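Local coordinates for protein TetR family transcriptional regulator (Streptomyces coelicolor, PDB 6SRN) that probably represses transcription by binding operator DNA as a TetR-family dimer, and binds the furan-type bacterial hormone through which antibiotic production is controlled, at residues A91-E94 against I95-Q98; V106-M109 against L110-A113. All coordinates share one frame; numbering follows the deposited sequence.

Contact 1 of 2, residues A91-E94 against I95-Q98; sequences AMEE and IRIQ
Arg96 NH2 meets Glu93 OE2 at 2.7 Å, one half of a two-pronged i to i+3 salt bridge on the surface of the all-helical TetR-family fold, near the C-terminal end of helix 88-96. The other half runs from Arg96 NE to Glu93 OE1, 2.9 Å long and almost straight. Arginine suits this place because NE and an NH2 hydrogen leave the same edge of its flat guanidinium, each directed at a different carboxylate oxygen. The two flat groups are nevertheless not coplanar: their planes lie 37° apart, and NE comes to OE1 from above the carboxylate plane, while NH2 reaches the syn side of OE2, also somewhat out of plane. Glu93 and Arg96 run side by side in the same direction. Glu93 leaves the helix with CG anti to the backbone N (chi1 -175°) and then bends at chi2 (65°), which carries its carboxylate forward along the helix toward Arg96.

Beneath the ion pair the helix keeps its i to i+4 bonding, with Ile95 N, Arg96 N and Ile97 N donating to Ala91 O, Met92 O and Glu93 O. Ile95, branched and apolar, belongs to the buried side, where it packs on Glu108 and Arg112 of helix 102-119; Met92 reaches the same helix and also Leu150 and Pro154. Glu94 sends its carboxylate to Arg112. On the solvent side, Ile97 CG2 lies 3.6 Å from Glu93 OE2, the oxygen held by Arg96 NH2.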
loop_
_atom_site.group_PDB
_atom_site.type_symbol
_atom_site.label_atom_id
_atom_site.label_comp_id
_atom_site.label_asym_id
_atom_site.label_seq_id
_atom_site.Cartn_x
_atom_site.Cartn_y
_atom_site.Cartn_z
ATOM N N ALA A 91 14.016 -19.321 0.080
ATOM C CA ALA A 91 13.449 -19.349 -1.276
ATOM C C ALA A 91 14.455 -18.756 -2.239
ATOM O O ALA A 91 14.678 -19.260 -3.346
ATOM C CB ALA A 91 12.137 -18.588 -1.322
ATOM N N MET A 92 15.102 -17.668 -1.836
ATOM C CA MET A 92 16.082 -17.044 -2.722
ATOM C C MET A 92 17.275 -17.940 -2.968
ATOM O O MET A 92 17.769 -18.009 -4.079
ATOM C CB MET A 92 16.518 -15.662 -2.232
ATOM C CG MET A 92 16.971 -14.780 -3.403
ATOM S SD MET A 92 17.042 -13.021 -3.002
ATOM C CE MET A 92 18.589 -13.151 -2.192
ATOM N N GLU A 93 17.672 -18.681 -1.920
ATOM C CA GLU A 93 18.743 -19.656 -2.046
ATOM C C GLU A 93 18.353 -20.786 -2.982
ATOM O O GLU A 93 19.160 -21.210 -3.787
ATOM C CB GLU A 93 19.151 -20.195 -0.661
ATOM C CG GLU A 93 20.352 -21.148 -0.666
ATOM C CD GLU A 93 21.661 -20.488 -1.102
ATOM O OE1 GLU A 93 21.721 -19.251 -1.352
ATOM O OE2 GLU A 93 22.659 -21.231 -1.233
ATOM N N GLU A 94 17.119 -21.261 -2.886
ATOM C CA GLU A 94 16.649 -22.336 -3.777
ATOM C C GLU A 94 16.724 -21.892 -5.266
ATOM O O GLU A 94 17.083 -22.664 -6.150
ATOM C CB GLU A 94 15.215 -22.678 -3.385
ATOM C CG GLU A 94 14.540 -23.789 -4.170
ATOM C CD GLU A 94 13.084 -23.921 -3.778
ATOM O OE1 GLU A 94 12.780 -23.845 -2.563
ATOM O OE2 GLU A 94 12.239 -24.085 -4.677
ATOM N N ILE A 95 16.377 -20.631 -5.509
ATOM C CA ILE A 95 16.405 -20.081 -6.860
ATOM C C ILE A 95 17.851 -19.873 -7.358
ATOM O O ILE A 95 18.236 -20.187 -8.496
ATOM C CB ILE A 95 15.613 -18.751 -6.897
ATOM C CG1 ILE A 95 14.123 -19.017 -6.668
ATOM C CG2 ILE A 95 15.808 -18.062 -8.226
ATOM C CD1 ILE A 95 13.346 -17.832 -6.183
ATOM N N ARG A 96 18.680 -19.380 -6.459
ATOM C CA ARG A 96 20.075 -19.118 -6.780
ATOM C C ARG A 96 20.824 -20.357 -7.230
ATOM O O ARG A 96 21.564 -20.318 -8.220
ATOM C CB ARG A 96 20.792 -18.530 -5.550
ATOM C CG ARG A 96 22.223 -18.120 -5.832
ATOM C CD ARG A 96 22.986 -17.774 -4.548
ATOM N NE ARG A 96 23.285 -18.949 -3.749
ATOM C CZ ARG A 96 24.286 -19.789 -4.016
ATOM N NH1 ARG A 96 25.102 -19.564 -5.057
ATOM N NH2 ARG A 96 24.497 -20.852 -3.234
ATOM N N ILE A 97 20.646 -21.429 -6.500
ATOM C CA ILE A 97 21.410 -22.623 -6.820
ATOM C C ILE A 97 20.960 -23.270 -8.146
ATOM O O ILE A 97 21.617 -24.168 -8.666
ATOM C CB ILE A 97 21.458 -23.590 -5.652
ATOM C CG1 ILE A 97 20.121 -24.263 -5.379
ATOM C CG2 ILE A 97 21.943 -22.882 -4.404
ATOM C CD1 ILE A 97 20.315 -25.592 -4.707
ATOM N N GLN A 98 19.875 -22.779 -8.719
ATOM C CA GLN A 98 19.474 -23.245 -10.052
ATOM C C GLN A 98 20.074 -22.431 -11.180
ATOM O O GLN A 98 19.899 -22.761 -12.364
ATOM C CB GLN A 98 17.989 -23.272 -10.094
ATOM C CG GLN A 98 17.501 -24.354 -9.171
ATOM C CD GLN A 98 16.005 -24.435 -9.234
ATOM O OE1 GLN A 98 15.296 -23.826 -8.435
ATOM N NE2 GLN A 98 15.502 -25.233 -10.178
#

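Contact 2 of 2, residues V106-M109 against L110-A113; sequences VEEM and LHRA
One carboxylate, that of Glu108, serves two basic side chains on the following turn, His111 at i+3 and Arg112 at i+4, with a separate oxygen for each. His111 ND1 donates to Glu108 OE1 over 2.8 Å, a His-carboxylate hydrogen bond, and Arg112 NE donates to Glu108 OE2 over 3.0 Å in a salt bridge. Both partners present an edge: OE1 lies near the plane of the imidazole and OE2 near that of the guanidinium. The carboxylate stands nearly upright to each, 87° from the ring and 88° from the guanidinium. Its oxygens are used differently, ND1 arriving on the syn side of OE1, somewhat out of plane, and NE taking the anti lone pair of OE2. Glutamate suits the position because its chain can fold: a bend at chi2 (57°) turns the carboxylate toward the next turn. Arg112 instead is extended from CG to NE, and has a second carboxylate partner in Glu94.

The backbone here is regular helix 102-119, and its buried side is apolar. Val106 CG1 lies 4.2 Å from Leu110 CD1, and Leu110 touches the bound furan and also packs on Phe181, itself a pocket residue, and on Trp201. Met109, flexible and unbranched, fills the interface with helices 88-96 and 145-161, while the small Ala113 lets Phe181 come close. A further polar link runs from Glu107 to Arg205 of helix 197-212.

With the proton on ND1 committed to Glu108, the hydrogen bond restrains the rotation of the His111 ring, and the neighbouring carboxylate would be expected to favour its protonated form, although Arg112 should offset part of that effect.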
loop_
_atom_site.group_PDB
_atom_site.type_symbol
_atom_site.label_atom_id
_atom_site.label_comp_id
_atom_site.label_asym_id
_atom_site.label_seq_id
_atom_site.Cartn_x
_atom_site.Cartn_y
_atom_site.Cartn_z
ATOM N N VAL A 106 15.443 -11.927 -8.731
ATOM C CA VAL A 106 14.500 -10.909 -8.196
ATOM C C VAL A 106 13.102 -11.128 -8.789
ATOM O O VAL A 106 12.090 -11.151 -8.065
ATOM C CB VAL A 106 14.971 -9.499 -8.514
ATOM C CG1 VAL A 106 13.989 -8.453 -8.019
ATOM C CG2 VAL A 106 16.340 -9.210 -7.900
ATOM N N GLU A 107 13.000 -11.320 -10.108
ATOM C CA GLU A 107 11.734 -11.571 -10.749
ATOM C C GLU A 107 11.016 -12.781 -10.157
ATOM O O GLU A 107 9.805 -12.708 -9.867
ATOM C CB GLU A 107 11.903 -11.819 -12.232
ATOM C CG GLU A 107 12.192 -10.633 -13.081
ATOM C CD GLU A 107 12.177 -11.141 -14.508
ATOM O OE1 GLU A 107 11.044 -11.444 -15.034
ATOM O OE2 GLU A 107 13.277 -11.359 -15.016
ATOM N N GLU A 108 11.741 -13.895 -9.996
ATOM C CA GLU A 108 11.102 -15.121 -9.549
ATOM C C GLU A 108 10.700 -15.005 -8.069
ATOM O O GLU A 108 9.664 -15.561 -7.650
ATOM C CB GLU A 108 11.976 -16.341 -9.793
ATOM C CG GLU A 108 11.358 -17.651 -9.351
ATOM C CD GLU A 108 10.004 -18.022 -9.943
ATOM O OE1 GLU A 108 9.574 -17.433 -10.962
ATOM O OE2 GLU A 108 9.390 -18.946 -9.356
ATOM N N MET A 109 11.493 -14.312 -7.262
ATOM C CA MET A 109 11.074 -14.077 -5.872
ATOM C C MET A 109 9.742 -13.359 -5.793
ATOM O O MET A 109 8.863 -13.714 -4.998
ATOM C CB MET A 109 12.146 -13.281 -5.136
ATOM C CG MET A 109 13.369 -14.126 -4.843
ATOM S SD MET A 109 13.096 -15.307 -3.546
ATOM C CE MET A 109 13.020 -14.222 -2.122
ATOM N N LEU A 110 9.575 -12.327 -6.617
ATOM C CA LEU A 110 8.338 -11.538 -6.575
ATOM C C LEU A 110 7.157 -12.340 -7.187
ATOM O O LEU A 110 6.022 -12.248 -6.721
ATOM C CB LEU A 110 8.519 -10.146 -7.221
ATOM C CG LEU A 110 9.512 -9.272 -6.437
ATOM C CD1 LEU A 110 9.830 -8.040 -7.285
ATOM C CD2 LEU A 110 8.949 -8.843 -5.081
ATOM N N HIS A 111 7.423 -13.143 -8.194
ATOM C CA HIS A 111 6.421 -14.101 -8.698
ATOM C C HIS A 111 5.946 -15.000 -7.574
ATOM O O HIS A 111 4.738 -15.162 -7.350
ATOM C CB HIS A 111 7.112 -14.923 -9.796
ATOM C CG HIS A 111 6.264 -15.958 -10.450
ATOM N ND1 HIS A 111 6.832 -16.999 -11.165
ATOM C CD2 HIS A 111 4.940 -16.204 -10.421
ATOM C CE1 HIS A 111 5.857 -17.779 -11.639
ATOM N NE2 HIS A 111 4.696 -17.304 -11.217
ATOM N N ARG A 112 6.882 -15.593 -6.844
ATOM C CA ARG A 112 6.528 -16.465 -5.763
ATOM C C ARG A 112 5.783 -15.717 -4.634
ATOM O O ARG A 112 4.844 -16.245 -4.045
ATOM C CB ARG A 112 7.800 -17.155 -5.232
ATOM C CG ARG A 112 8.288 -18.252 -6.139
ATOM C CD ARG A 112 9.457 -19.015 -5.567
ATOM N NE ARG A 112 10.032 -19.853 -6.618
ATOM C CZ ARG A 112 10.895 -20.837 -6.424
ATOM N NH1 ARG A 112 11.317 -21.135 -5.205
ATOM N NH2 ARG A 112 11.338 -21.524 -7.485
ATOM N N ALA A 113 6.201 -14.487 -4.334
ATOM C CA ALA A 113 5.477 -13.690 -3.341
ATOM C C ALA A 113 4.069 -13.466 -3.770
ATOM O O ALA A 113 3.166 -13.494 -2.913
ATOM C CB ALA A 113 6.164 -12.365 -3.139
#

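Contact 1 and contact 2 lie on consecutive helices, 88-96 and 102-119, with centres 11 Å apart on the same side of the chain's centre. They are joined by a salt bridge of 3.1 Å from Glu94 OE2 to Arg112 NH1, so that Arg112 serves one glutamate from each helix. Beside it the packing is partly apolar, Met109 SD 3.7 Å from Ile95 CD1, while Ile95 CG1 lies against the guanidinium carbon, 3.7 Å from Arg112 CZ. Contact 2 reaches the hormone: the side chain of Leu110 is about 4 Å from the bound LUB. In contact 1 the side chain of Met92 is about 11 Å from the bound LUB. Helix 88-96 thus packs on a helix that contributes Leu110 to the pocket.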